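Local coordinates for GTP-binding protein (Sulfolobus solfataricus P2, PDB 2QTF) that binds and hydrolyses GTP, associates with the 50S ribosomal subunit and may act in protein synthesis or ribosome biogenesis, at residues A[278-282]-A[319-324]. Residues are numbered along the deposited sequence.
Sequences LQSSF and LSKELY
Set segments of two helices side by side, 278-282 of helix 271-288 and 319-323 of helix 309-323, running the same way, segment axes 10.2 Å apart at closest approach and crossing at -33°; the nearest CA pairs are Leu278-Ser320, 7.0 Å, and Phe282-Leu323, 6.7 Å. Phe282 (chi1 m) is the main bump, its ring filling the hollow between Ser320, Leu323 and Tyr324: CE2 3.8 Å from Ser320 OG, which meets the ring edge and is hydrogen-bonded to Val316 O. Leu323 (m, t) lodges CD1 against Leu278 O and Gln279 CA (4.0 Å each) and Phe282 CD2 (3.8 Å). Both helices cover one face of the P-loop GTPase (G) domain's sheet, in successive beta-alpha-beta crossovers, Phe282 touching Leu263, Ile295 and Ile327 on three strands. Leu278 (m, t) puts CD1 3.9 Å from Leu319 CD2 and CD2 3.5 Å from Ser320 OG. Tyr324 leaves helical phi/psi for -153/149; chi1 t sets its CB 3.5 Å from Phe282 CD1, rings barely overlapping, centroids 5.7 Å apart, planes at 23°, while Tyr324 OH is hydrogen-bonded to Lys293 O.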
loop_
_atom_site.group_PDB
_atom_site.type_symbol
_atom_site.label_atom_id
_atom_site.label_comp_id
_atom_site.label_asym_id
_atom_site.label_seq_id
_atom_site.Cartn_x
_atom_site.Cartn_y
_atom_site.Cartn_z
ATOM N N LEU A 278 2.576 -15.221 6.744
ATOM C CA LEU A 278 2.383 -15.017 8.186
ATOM C C LEU A 278 3.628 -14.797 8.890
ATOM O O LEU A 278 3.729 -13.931 9.721
ATOM C CB LEU A 278 1.638 -16.229 8.832
ATOM C CG LEU A 278 0.120 -16.385 8.675
ATOM C CD1 LEU A 278 -0.213 -17.709 9.286
ATOM C CD2 LEU A 278 -0.642 -15.314 9.510
ATOM N N GLN A 279 4.643 -15.607 8.622
ATOM C CA GLN A 279 5.898 -15.304 9.311
ATOM C C GLN A 279 6.429 -13.918 8.954
ATOM O O GLN A 279 6.843 -13.219 9.851
ATOM C CB GLN A 279 6.989 -16.413 9.065
ATOM C CG GLN A 279 6.708 -17.720 9.800
ATOM C CD GLN A 279 7.464 -18.854 9.171
ATOM O OE1 GLN A 279 7.861 -18.762 7.980
ATOM N NE2 GLN A 279 7.637 -19.969 9.950
ATOM N N SER A 280 6.400 -13.494 7.701
ATOM C CA SER A 280 6.862 -12.074 7.434
ATOM C C SER A 280 5.950 -11.044 8.016
ATOM O O SER A 280 6.418 -9.998 8.408
ATOM C CB SER A 280 6.933 -11.667 5.908
ATOM O OG SER A 280 7.510 -12.760 5.194
ATOM N N SER A 281 4.618 -11.250 7.919
ATOM C CA SER A 281 3.651 -10.214 8.473
ATOM C C SER A 281 3.998 -9.935 9.909
ATOM O O SER A 281 4.109 -8.759 10.348
ATOM C CB SER A 281 2.191 -10.700 8.358
ATOM O OG SER A 281 1.860 -10.872 7.000
ATOM N N PHE A 282 4.151 -11.007 10.696
ATOM C CA PHE A 282 4.464 -10.800 12.138
ATOM C C PHE A 282 5.864 -10.316 12.427
ATOM O O PHE A 282 6.086 -9.534 13.366
ATOM C CB PHE A 282 4.138 -12.116 12.950
ATOM C CG PHE A 282 2.624 -12.358 13.134
ATOM C CD1 PHE A 282 1.875 -11.460 13.913
ATOM C CD2 PHE A 282 1.979 -13.374 12.457
ATOM C CE1 PHE A 282 0.471 -11.605 14.073
ATOM C CE2 PHE A 282 0.574 -13.530 12.603
ATOM C CZ PHE A 282 -0.168 -12.665 13.448
ATOM N N LEU A 319 -0.355 -21.081 13.804
ATOM C CA LEU A 319 0.912 -20.334 13.573
ATOM C C LEU A 319 0.872 -18.910 14.108
ATOM O O LEU A 319 1.850 -18.403 14.748
ATOM C CB LEU A 319 1.346 -20.439 12.109
ATOM C CG LEU A 319 2.679 -19.803 11.630
ATOM C CD1 LEU A 319 3.926 -20.287 12.462
ATOM C CD2 LEU A 319 2.897 -19.947 10.156
ATOM N N SER A 320 -0.269 -18.224 13.891
ATOM C CA SER A 320 -0.410 -16.858 14.372
ATOM C C SER A 320 -0.193 -16.806 15.897
ATOM O O SER A 320 0.496 -15.897 16.438
ATOM C CB SER A 320 -1.822 -16.310 13.984
ATOM O OG SER A 320 -1.984 -16.346 12.525
ATOM N N LYS A 321 -0.776 -17.776 16.618
ATOM C CA LYS A 321 -0.615 -17.750 18.102
ATOM C C LYS A 321 0.780 -18.183 18.505
ATOM O O LYS A 321 1.271 -17.750 19.572
ATOM C CB LYS A 321 -1.648 -18.637 18.837
ATOM C CG LYS A 321 -3.073 -18.061 18.763
ATOM C CD LYS A 321 -4.218 -19.074 19.144
ATOM C CE LYS A 321 -5.550 -18.334 19.226
ATOM N NZ LYS A 321 -6.717 -19.237 19.583
ATOM N N GLU A 322 1.431 -19.005 17.689
ATOM C CA GLU A 322 2.861 -19.223 17.953
ATOM C C GLU A 322 3.720 -17.964 17.766
ATOM O O GLU A 322 4.731 -17.786 18.465
ATOM C CB GLU A 322 3.411 -20.321 17.082
ATOM C CG GLU A 322 2.944 -21.679 17.559
ATOM C CD GLU A 322 3.494 -22.793 16.686
ATOM O OE1 GLU A 322 3.003 -23.956 16.796
ATOM O OE2 GLU A 322 4.407 -22.492 15.875
ATOM N N LEU A 323 3.350 -17.106 16.804
ATOM C CA LEU A 323 4.152 -15.935 16.487
ATOM C C LEU A 323 3.867 -14.721 17.280
ATOM O O LEU A 323 4.729 -13.849 17.376
ATOM C CB LEU A 323 4.107 -15.595 14.984
ATOM C CG LEU A 323 4.540 -16.743 14.087
ATOM C CD1 LEU A 323 4.042 -16.596 12.646
ATOM C CD2 LEU A 323 6.071 -16.853 14.102
ATOM N N TYR A 324 2.663 -14.595 17.843
ATOM C CA TYR A 324 2.282 -13.329 18.452
ATOM C C TYR A 324 1.232 -13.564 19.572
ATOM O O TYR A 324 0.337 -14.427 19.444
ATOM C CB TYR A 324 1.734 -12.375 17.335
ATOM C CG TYR A 324 1.313 -11.009 17.808
ATOM C CD1 TYR A 324 2.224 -9.915 17.794
ATOM C CD2 TYR A 324 0.008 -10.780 18.252
ATOM C CE1 TYR A 324 1.825 -8.649 18.262
ATOM C CE2 TYR A 324 -0.383 -9.553 18.720
ATOM C CZ TYR A 324 0.520 -8.493 18.719
ATOM O OH TYR A 324 0.123 -7.269 19.163
#